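PDB 3K32: uncharacterized protein MJ0690 from Methanocaldococcus jannaschii, which is of unknown function but is probably a tRNA-methyltransferase-associated subunit that binds ATP or a related nucleotide through a PP-loop. Local coordinates for residues L6-S14 and L26-T37; F13-V24 and L48-F58. All coordinates share one frame; numbering follows the deposited sequence.

Interaction 1: L6-S14 and L26-T37; sequences LMDVHVLFS and LKKLGYNPHLIT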
loop_
_atom_site.group_PDB
_atom_site.type_symbol
_atom_site.label_atom_id
_atom_site.label_comp_id
_atom_site.label_asym_id
_atom_site.label_seq_id
_atom_site.Cartn_x
_atom_site.Cartn_y
_atom_site.Cartn_z
ATOM N N LEU B 6 -8.466 11.491 -18.144
ATOM C CA LEU B 6 -8.187 11.363 -16.714
ATOM C C LEU B 6 -9.057 10.291 -16.058
ATOM O O LEU B 6 -10.285 10.300 -16.177
ATOM C CB LEU B 6 -8.377 12.696 -15.993
ATOM C CG LEU B 6 -7.789 12.735 -14.584
ATOM C CD1 LEU B 6 -6.349 13.217 -14.637
ATOM C CD2 LEU B 6 -8.613 13.644 -13.708
HETATM N N MSE B 7 -8.404 9.387 -15.341
HETATM C CA MSE B 7 -9.029 8.150 -14.902
HETATM C C MSE B 7 -9.809 8.298 -13.585
HETATM O O MSE B 7 -9.249 8.652 -12.553
HETATM C CB MSE B 7 -7.942 7.083 -14.777
HETATM C CG MSE B 7 -8.425 5.688 -14.493
HETATM SE SE MSE B 7 -8.894 4.742 -16.105
HETATM C CE MSE B 7 -7.407 5.279 -17.257
ATOM N N ASP B 8 -11.107 8.028 -13.625
ATOM C CA ASP B 8 -11.901 8.040 -12.405
ATOM C C ASP B 8 -11.557 6.861 -11.478
ATOM O O ASP B 8 -11.080 5.817 -11.918
ATOM C CB ASP B 8 -13.402 8.024 -12.724
ATOM C CG ASP B 8 -13.900 9.340 -13.329
ATOM O OD1 ASP B 8 -13.194 10.362 -13.215
ATOM O OD2 ASP B 8 -15.010 9.349 -13.912
ATOM N N VAL B 9 -11.798 7.047 -10.187
ATOM C CA VAL B 9 -11.774 5.947 -9.247
ATOM C C VAL B 9 -12.751 6.214 -8.114
ATOM O O VAL B 9 -12.894 7.335 -7.647
ATOM C CB VAL B 9 -10.385 5.734 -8.667
ATOM C CG1 VAL B 9 -9.828 7.032 -8.130
ATOM C CG2 VAL B 9 -10.456 4.693 -7.576
ATOM N N HIS B 10 -13.442 5.179 -7.680
ATOM C CA HIS B 10 -14.480 5.356 -6.685
ATOM C C HIS B 10 -13.999 4.840 -5.338
ATOM O O HIS B 10 -13.678 3.663 -5.186
ATOM C CB HIS B 10 -15.783 4.703 -7.158
ATOM C CG HIS B 10 -16.371 5.378 -8.367
ATOM N ND1 HIS B 10 -15.977 5.066 -9.654
ATOM C CD2 HIS B 10 -17.277 6.371 -8.479
ATOM C CE1 HIS B 10 -16.633 5.833 -10.505
ATOM N NE2 HIS B 10 -17.424 6.640 -9.824
ATOM N N VAL B 11 -13.933 5.748 -4.372
ATOM C CA VAL B 11 -13.266 5.496 -3.108
ATOM C C VAL B 11 -14.252 5.405 -1.952
ATOM O O VAL B 11 -14.838 6.404 -1.547
ATOM C CB VAL B 11 -12.304 6.643 -2.778
ATOM C CG1 VAL B 11 -11.431 6.284 -1.576
ATOM C CG2 VAL B 11 -11.460 7.012 -3.977
ATOM N N LEU B 12 -14.428 4.210 -1.410
ATOM C CA LEU B 12 -15.156 4.078 -0.161
ATOM C C LEU B 12 -14.510 5.019 0.830
ATOM O O LEU B 12 -13.292 5.052 0.970
ATOM C CB LEU B 12 -15.105 2.642 0.342
ATOM C CG LEU B 12 -16.059 1.743 -0.439
ATOM C CD1 LEU B 12 -15.609 0.295 -0.407
ATOM C CD2 LEU B 12 -17.472 1.904 0.132
ATOM N N PHE B 13 -15.326 5.806 1.507
ATOM C CA PHE B 13 -14.799 6.929 2.255
ATOM C C PHE B 13 -15.608 7.133 3.535
ATOM O O PHE B 13 -16.842 7.206 3.497
ATOM C CB PHE B 13 -14.830 8.161 1.353
ATOM C CG PHE B 13 -14.257 9.403 1.970
ATOM C CD1 PHE B 13 -12.884 9.581 2.064
ATOM C CD2 PHE B 13 -15.095 10.424 2.408
ATOM C CE1 PHE B 13 -12.360 10.735 2.617
ATOM C CE2 PHE B 13 -14.572 11.587 2.945
ATOM C CZ PHE B 13 -13.202 11.739 3.059
ATOM N N SER B 14 -14.903 7.203 4.664
ATOM C CA SER B 14 -15.549 7.307 5.976
ATOM C C SER B 14 -15.370 8.691 6.570
ATOM O O SER B 14 -16.090 9.073 7.490
ATOM C CB SER B 14 -14.939 6.307 6.950
ATOM O OG SER B 14 -13.671 6.788 7.389
ATOM N N LEU B 26 -4.612 8.988 -4.096
ATOM C CA LEU B 26 -5.167 8.712 -5.418
ATOM C C LEU B 26 -5.061 9.975 -6.275
ATOM O O LEU B 26 -4.627 9.921 -7.441
ATOM C CB LEU B 26 -6.618 8.248 -5.307
ATOM C CG LEU B 26 -6.943 6.733 -5.294
ATOM C CD1 LEU B 26 -5.711 5.804 -5.333
ATOM C CD2 LEU B 26 -7.872 6.363 -4.139
ATOM N N LYS B 27 -5.430 11.119 -5.681
ATOM C CA LYS B 27 -5.378 12.382 -6.395
ATOM C C LYS B 27 -3.949 12.759 -6.794
ATOM O O LYS B 27 -3.728 13.279 -7.880
ATOM C CB LYS B 27 -6.029 13.510 -5.604
ATOM C CG LYS B 27 -5.898 14.841 -6.302
ATOM C CD LYS B 27 -6.870 15.880 -5.765
ATOM C CE LYS B 27 -6.713 17.223 -6.488
ATOM N NZ LYS B 27 -6.682 17.065 -7.982
ATOM N N LYS B 28 -2.986 12.477 -5.917
ATOM C CA LYS B 28 -1.578 12.694 -6.220
ATOM C C LYS B 28 -1.169 11.910 -7.454
ATOM O O LYS B 28 -0.381 12.385 -8.259
ATOM C CB LYS B 28 -0.695 12.266 -5.045
ATOM C CG LYS B 28 -0.924 13.045 -3.750
ATOM C CD LYS B 28 -0.692 14.506 -3.957
ATOM C CE LYS B 28 -0.412 15.216 -2.637
ATOM N NZ LYS B 28 -0.007 16.649 -2.861
ATOM N N LEU B 29 -1.707 10.703 -7.600
ATOM C CA LEU B 29 -1.325 9.837 -8.713
ATOM C C LEU B 29 -2.029 10.154 -10.034
ATOM O O LEU B 29 -1.821 9.472 -11.041
ATOM C CB LEU B 29 -1.532 8.369 -8.340
ATOM C CG LEU B 29 -0.754 7.947 -7.092
ATOM C CD1 LEU B 29 -1.145 6.545 -6.658
ATOM C CD2 LEU B 29 0.754 8.045 -7.306
ATOM N N GLY B 30 -2.869 11.181 -10.036
ATOM C CA GLY B 30 -3.531 11.579 -11.263
ATOM C C GLY B 30 -4.950 11.077 -11.456
ATOM O O GLY B 30 -5.526 11.279 -12.510
ATOM N N TYR B 31 -5.526 10.441 -10.442
ATOM C CA TYR B 31 -6.897 9.951 -10.557
ATOM C C TYR B 31 -7.906 11.001 -10.168
ATOM O O TYR B 31 -7.649 11.828 -9.296
ATOM C CB TYR B 31 -7.141 8.771 -9.640
ATOM C CG TYR B 31 -6.412 7.508 -10.007
ATOM C CD1 TYR B 31 -6.922 6.651 -10.948
ATOM C CD2 TYR B 31 -5.236 7.150 -9.367
ATOM C CE1 TYR B 31 -6.276 5.496 -11.266
ATOM C CE2 TYR B 31 -4.582 5.995 -9.687
ATOM C CZ TYR B 31 -5.108 5.164 -10.635
ATOM O OH TYR B 31 -4.466 3.990 -10.969
ATOM N N ASN B 32 -9.078 10.943 -10.784
ATOM C CA ASN B 32 -10.193 11.720 -10.280
ATOM C C ASN B 32 -11.000 10.900 -9.268
ATOM O O ASN B 32 -11.763 10.009 -9.649
ATOM C CB ASN B 32 -11.075 12.180 -11.420
ATOM C CG ASN B 32 -12.004 13.276 -11.001
ATOM O OD1 ASN B 32 -11.810 13.890 -9.952
ATOM N ND2 ASN B 32 -13.024 13.535 -11.811
ATOM N N PRO B 33 -10.807 11.176 -7.970
ATOM C CA PRO B 33 -11.444 10.393 -6.910
ATOM C C PRO B 33 -12.900 10.788 -6.690
ATOM O O PRO B 33 -13.209 11.957 -6.476
ATOM C CB PRO B 33 -10.630 10.758 -5.657
ATOM C CG PRO B 33 -9.457 11.532 -6.144
ATOM C CD PRO B 33 -9.924 12.202 -7.405
ATOM N N HIS B 34 -13.786 9.807 -6.762
ATOM C CA HIS B 34 -15.179 10.013 -6.403
ATOM C C HIS B 34 -15.410 9.320 -5.067
ATOM O O HIS B 34 -15.560 8.094 -5.000
ATOM C CB HIS B 34 -16.095 9.468 -7.497
ATOM C CG HIS B 34 -15.990 10.216 -8.794
ATOM N ND1 HIS B 34 -14.824 10.272 -9.529
ATOM C CD2 HIS B 34 -16.900 10.948 -9.479
ATOM C CE1 HIS B 34 -15.021 11.005 -10.611
ATOM N NE2 HIS B 34 -16.272 11.424 -10.608
ATOM N N LEU B 35 -15.381 10.109 -3.999
ATOM C CA LEU B 35 -15.615 9.592 -2.657
ATOM C C LEU B 35 -17.042 9.091 -2.537
ATOM O O LEU B 35 -17.991 9.784 -2.918
ATOM C CB LEU B 35 -15.353 10.678 -1.606
ATOM C CG LEU B 35 -13.900 10.918 -1.194
ATOM C CD1 LEU B 35 -12.946 10.722 -2.347
ATOM C CD2 LEU B 35 -13.707 12.294 -0.546
ATOM N N ILE B 36 -17.185 7.882 -2.019
ATOM C CA ILE B 36 -18.499 7.328 -1.730
ATOM C C ILE B 36 -18.598 6.712 -0.307
ATOM O O ILE B 36 -17.675 6.057 0.201
ATOM C CB ILE B 36 -18.918 6.313 -2.801
ATOM C CG1 ILE B 36 -18.130 5.032 -2.635
ATOM C CG2 ILE B 36 -18.723 6.870 -4.208
ATOM C CD1 ILE B 36 -18.888 4.018 -1.833
ATOM N N THR B 37 -19.730 6.957 0.328
ATOM C CA THR B 37 -20.016 6.459 1.657
ATOM C C THR B 37 -21.303 5.638 1.610
ATOM O O THR B 37 -22.349 6.132 1.191
ATOM C CB THR B 37 -20.232 7.630 2.654
ATOM O OG1 THR B 37 -19.106 8.508 2.625
ATOM C CG2 THR B 37 -20.410 7.113 4.066
#

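Interaction 2: F13-V24 and L48-F58; sequences FSGGKDSSLSAV and LAEETAKILGF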
loop_
_atom_site.group_PDB
_atom_site.type_symbol
_atom_site.label_atom_id
_atom_site.label_comp_id
_atom_site.label_asym_id
_atom_site.label_seq_id
_atom_site.Cartn_x
_atom_site.Cartn_y
_atom_site.Cartn_z
ATOM N N PHE B 13 -15.326 5.806 1.507
ATOM C CA PHE B 13 -14.799 6.929 2.255
ATOM C C PHE B 13 -15.608 7.133 3.535
ATOM O O PHE B 13 -16.842 7.206 3.497
ATOM C CB PHE B 13 -14.830 8.161 1.353
ATOM C CG PHE B 13 -14.257 9.403 1.970
ATOM C CD1 PHE B 13 -12.884 9.581 2.064
ATOM C CD2 PHE B 13 -15.095 10.424 2.408
ATOM C CE1 PHE B 13 -12.360 10.735 2.617
ATOM C CE2 PHE B 13 -14.572 11.587 2.945
ATOM C CZ PHE B 13 -13.202 11.739 3.059
ATOM N N SER B 14 -14.903 7.203 4.664
ATOM C CA SER B 14 -15.549 7.307 5.976
ATOM C C SER B 14 -15.370 8.691 6.570
ATOM O O SER B 14 -16.090 9.073 7.490
ATOM C CB SER B 14 -14.939 6.307 6.950
ATOM O OG SER B 14 -13.671 6.788 7.389
ATOM N N GLY B 15 -14.387 9.429 6.064
ATOM C CA GLY B 15 -14.115 10.755 6.569
ATOM C C GLY B 15 -12.998 10.802 7.599
ATOM O O GLY B 15 -12.573 11.886 7.980
ATOM N N GLY B 16 -12.522 9.647 8.066
ATOM C CA GLY B 16 -11.364 9.641 8.964
ATOM C C GLY B 16 -10.073 10.091 8.265
ATOM O O GLY B 16 -10.002 10.148 7.031
ATOM N N LYS B 17 -9.046 10.411 9.039
ATOM C CA LYS B 17 -7.809 10.939 8.458
ATOM C C LYS B 17 -7.118 9.940 7.523
ATOM O O LYS B 17 -6.550 10.320 6.505
ATOM C CB LYS B 17 -6.849 11.443 9.536
ATOM C CG LYS B 17 -6.429 10.412 10.565
ATOM C CD LYS B 17 -5.743 11.080 11.750
ATOM C CE LYS B 17 -5.054 10.056 12.673
ATOM N NZ LYS B 17 -3.985 9.256 11.967
ATOM N N ASP B 18 -7.200 8.663 7.849
ATOM C CA ASP B 18 -6.655 7.652 6.958
ATOM C C ASP B 18 -7.383 7.607 5.619
ATOM O O ASP B 18 -6.790 7.811 4.562
ATOM C CB ASP B 18 -6.673 6.283 7.640
ATOM C CG ASP B 18 -5.678 6.203 8.783
ATOM O OD1 ASP B 18 -4.528 6.680 8.613
ATOM O OD2 ASP B 18 -6.055 5.686 9.856
ATOM N N SER B 19 -8.672 7.318 5.676
ATOM C CA SER B 19 -9.519 7.351 4.498
ATOM C C SER B 19 -9.213 8.584 3.646
ATOM O O SER B 19 -9.165 8.514 2.429
ATOM C CB SER B 19 -10.992 7.352 4.927
ATOM O OG SER B 19 -11.855 7.170 3.818
ATOM N N SER B 20 -9.016 9.716 4.304
ATOM C CA SER B 20 -8.705 10.961 3.621
ATOM C C SER B 20 -7.339 10.884 2.940
ATOM O O SER B 20 -7.180 11.343 1.829
ATOM C CB SER B 20 -8.735 12.122 4.612
ATOM O OG SER B 20 -10.008 12.237 5.210
ATOM N N LEU B 21 -6.361 10.287 3.613
ATOM C CA LEU B 21 -5.063 10.036 3.011
ATOM C C LEU B 21 -5.199 9.192 1.751
ATOM O O LEU B 21 -4.487 9.434 0.763
ATOM C CB LEU B 21 -4.102 9.353 3.993
ATOM C CG LEU B 21 -3.507 10.219 5.102
ATOM C CD1 LEU B 21 -2.500 9.420 5.921
ATOM C CD2 LEU B 21 -2.873 11.479 4.525
ATOM N N SER B 22 -6.100 8.207 1.762
ATOM C CA SER B 22 -6.247 7.396 0.554
ATOM C C SER B 22 -6.721 8.271 -0.608
ATOM O O SER B 22 -6.169 8.204 -1.702
ATOM C CB SER B 22 -7.141 6.158 0.752
ATOM O OG SER B 22 -8.502 6.498 0.918
ATOM N N ALA B 23 -7.737 9.093 -0.352
ATOM C CA ALA B 23 -8.240 10.041 -1.346
ATOM C C ALA B 23 -7.074 10.836 -1.915
ATOM O O ALA B 23 -6.799 10.789 -3.112
ATOM C CB ALA B 23 -9.253 10.993 -0.715
ATOM N N VAL B 24 -6.397 11.549 -1.018
ATOM C CA VAL B 24 -5.283 12.418 -1.344
ATOM C C VAL B 24 -4.210 11.719 -2.162
ATOM O O VAL B 24 -3.683 12.257 -3.110
ATOM C CB VAL B 24 -4.645 12.963 -0.051
ATOM C CG1 VAL B 24 -3.370 13.733 -0.375
ATOM C CG2 VAL B 24 -5.638 13.837 0.688
ATOM N N LEU B 48 -20.608 13.125 8.512
ATOM C CA LEU B 48 -19.200 13.461 8.721
ATOM C C LEU B 48 -18.377 13.379 7.421
ATOM O O LEU B 48 -17.655 14.311 7.049
ATOM C CB LEU B 48 -18.603 12.543 9.797
ATOM C CG LEU B 48 -17.245 12.875 10.444
ATOM C CD1 LEU B 48 -16.135 11.950 9.940
ATOM C CD2 LEU B 48 -16.865 14.343 10.270
ATOM N N ALA B 49 -18.493 12.249 6.738
ATOM C CA ALA B 49 -17.763 12.030 5.508
ATOM C C ALA B 49 -18.053 13.146 4.499
ATOM O O ALA B 49 -17.161 13.576 3.761
ATOM C CB ALA B 49 -18.111 10.672 4.935
ATOM N N GLU B 50 -19.300 13.611 4.482
ATOM C CA GLU B 50 -19.726 14.684 3.579
ATOM C C GLU B 50 -18.946 15.966 3.794
ATOM O O GLU B 50 -18.317 16.490 2.867
ATOM C CB GLU B 50 -21.218 14.979 3.736
ATOM C CG GLU B 50 -22.091 14.275 2.721
ATOM C CD GLU B 50 -23.496 14.865 2.635
ATOM O OE1 GLU B 50 -24.258 14.735 3.623
ATOM O OE2 GLU B 50 -23.834 15.445 1.571
ATOM N N GLU B 51 -19.005 16.470 5.021
ATOM C CA GLU B 51 -18.278 17.669 5.398
ATOM C C GLU B 51 -16.798 17.539 5.033
ATOM O O GLU B 51 -16.197 18.475 4.506
ATOM C CB GLU B 51 -18.440 17.926 6.897
ATOM C CG GLU B 51 -19.893 18.024 7.351
ATOM C CD GLU B 51 -20.045 18.098 8.871
ATOM O OE1 GLU B 51 -19.036 17.916 9.591
ATOM O OE2 GLU B 51 -21.177 18.344 9.346
ATOM N N THR B 52 -16.220 16.370 5.296
ATOM C CA THR B 52 -14.805 16.162 5.040
ATOM C C THR B 52 -14.436 16.216 3.564
ATOM O O THR B 52 -13.389 16.763 3.213
ATOM C CB THR B 52 -14.290 14.859 5.636
ATOM O OG1 THR B 52 -14.608 14.820 7.028
ATOM C CG2 THR B 52 -12.782 14.783 5.460
ATOM N N ALA B 53 -15.295 15.660 2.709
ATOM C CA ALA B 53 -15.086 15.722 1.265
ATOM C C ALA B 53 -15.104 17.164 0.778
ATOM O O ALA B 53 -14.297 17.558 -0.071
ATOM C CB ALA B 53 -16.144 14.889 0.517
ATOM N N LYS B 54 -16.036 17.946 1.309
ATOM C CA LYS B 54 -16.078 19.368 1.003
ATOM C C LYS B 54 -14.739 20.021 1.336
ATOM O O LYS B 54 -14.158 20.690 0.494
ATOM C CB LYS B 54 -17.210 20.057 1.757
ATOM C CG LYS B 54 -18.582 19.823 1.145
ATOM C CD LYS B 54 -18.755 20.536 -0.193
ATOM C CE LYS B 54 -18.682 22.045 -0.025
ATOM N NZ LYS B 54 -19.500 22.771 -1.049
ATOM N N ILE B 55 -14.253 19.797 2.557
ATOM C CA ILE B 55 -12.957 20.320 3.007
ATOM C C ILE B 55 -11.776 19.864 2.135
ATOM O O ILE B 55 -10.892 20.655 1.813
ATOM C CB ILE B 55 -12.690 19.950 4.487
ATOM C CG1 ILE B 55 -13.688 20.657 5.404
ATOM C CG2 ILE B 55 -11.267 20.315 4.902
ATOM C CD1 ILE B 55 -13.591 20.215 6.866
ATOM N N LEU B 56 -11.773 18.591 1.757
ATOM C CA LEU B 56 -10.780 18.058 0.826
ATOM C C LEU B 56 -11.000 18.535 -0.616
ATOM O O LEU B 56 -10.118 18.411 -1.459
ATOM C CB LEU B 56 -10.803 16.528 0.848
ATOM C CG LEU B 56 -10.076 15.777 1.965
ATOM C CD1 LEU B 56 -10.120 16.510 3.276
ATOM C CD2 LEU B 56 -10.688 14.395 2.100
ATOM N N GLY B 57 -12.181 19.069 -0.898
ATOM C CA GLY B 57 -12.528 19.434 -2.261
ATOM C C GLY B 57 -12.795 18.269 -3.214
ATOM O O GLY B 57 -12.542 18.366 -4.413
ATOM N N PHE B 58 -13.307 17.159 -2.695
ATOM C CA PHE B 58 -13.598 16.015 -3.557
ATOM C C PHE B 58 -15.087 15.806 -3.752
ATOM O O PHE B 58 -15.882 16.058 -2.847
ATOM C CB PHE B 58 -12.968 14.739 -3.006
ATOM C CG PHE B 58 -11.478 14.718 -3.103
ATOM C CD1 PHE B 58 -10.843 15.160 -4.259
ATOM C CD2 PHE B 58 -10.705 14.257 -2.050
ATOM C CE1 PHE B 58 -9.468 15.145 -4.358
ATOM C CE2 PHE B 58 -9.332 14.238 -2.146
ATOM C CZ PHE B 58 -8.711 14.676 -3.306
HETATM O O HOH W 1 -13.100 14.083 9.540
#

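Interaction 1: L6-S14 and L26-T37
Leu-35 lays its CD2 methyl over one face of the Phe-13 ring, 3.5 Å from the centroid and only 5° off the ring normal, a CH-pi contact. Phe-13 makes this possible by swinging CG anti to its backbone N (chi1 -178°), which sets the ring against Leu-35 of strand 32-39. On the same face of the sheet the CG2 methyl of Val-11 meets Leu-26 CD2 tip to tip at 3.6 Å, bringing in the end of helix 17-28, while the Val-9 and Tyr-31 side chains cross at about a right angle, CG1 3.5 Å from CB. The backbones run in parallel register from Asp-8 with Asn-32 to Leu-12 with Ile-36; the straightest of their bonds is His-34 N to Val-9 O (2.8 Å). Asp-8, His-10, Asn-32 and His-34 make the opposite face polar; it turns apolar where Leu-12 CD2 meets Ile-36 CD1. His-10 and His-34 lie side by side but obliquely, ring planes 38° apart. Through ND1, His-34 donates to Asn-32 O (3.1 Å), which also accepts from Val-9 N on the other face of its carbonyl plane; two bonds thus grip this oxygen, and the ND1 bond limits the turning of the imidazole. At the imidazole edge, CE1 meets Asp-8 OD1 at 3.2 Å. Asn-32 ND2 adds a weak, bent bond to Asp-8 OD1, while Asn-32 OD1 is hydrogen-bonded by Lys-59 NZ. This parallel pairing of a beta-alpha-beta unit implies an apolar face for the helices and, opposite, a polar histidine-bearing half where the Asp-8 carboxylate could favour a positive His-34.

Interaction 2: F13-V24 and L48-F58
Phe-13 points its ring edge at helix 47-56: CE2 lies 3.4 Å from Ala-49 O, which sits in the ring plane, and Thr-52 CG2 also reaches the edge. Leu-56 comes from the opposite direction and brings CD2 to within 3.8 Å of Phe-13 CZ. Over the ring centre, on the face away from Leu-35, stands Gly-15 N, 3.7 Å above the plane. Replacing Phe-13 by an alanine would probably open a gap between Leu-35, Gly-15 and Leu-56, leaving the Leu-35 and Leu-56 methyls without the ring they pack on. Gly-15 is pressed against that helix, its CA 4.0 Å from Ala-49 CA, where any CB would clash with Ala-49 and Leu-48. Nearby, a water donates to Gly-15 O and hydrogen-bonds Thr-52 OG1; with chi1 at -54°, Thr-52 leaves its methyl CG2 anti to the backbone N, against Phe-13 and Ser-20 OG. One shell out, Ser-14 fixes the loop as an ST turn, its OG accepting from Gly-16 N (3.2 Å, 172°), while its own N donates to Ser-19 OG. Gly-16, the N-cap of helix 17-28, has its O held by both N and OG of Ser-20. The sequence SGGKDS here matches the PP-loop of ATP pyrophosphatases, and a glycerol bound by Ser-14, Asp-18 and Ser-19 marks a polar pocket at the loop, probably where a nucleotide would bind if this PP-loop works as in its relatives. Further down, Ala-23 CB touches Phe-58 CE2 at 3.5 Å. Helix 17-28 turns other residues to helix 143-153 and strand 154-159, whereas Ala-49 and Ala-53 of helix 47-56 rest on strand 32-39.

In the fold
From the N terminus, strand 8-12 leads through the glycine loop into helix 17-28 and on to strand 32-39; interaction 1 closes this first loop by pairing the two strands. Interaction 2 closes the next, bringing 48-58 back to the loop and helix that follow strand 8-12. The segments alternate along the chain, so the two contacts cross, sharing Phe-13 and Ser-14. They also meet directly, with Leu-35 CD2 3.7 Å from Ala-53 CB. Together they tie two central strands of the parallel sheet to the pair of helices on one face, while strands 104-106 and 59-64 continue the sheet beyond 8-12 and 32-39.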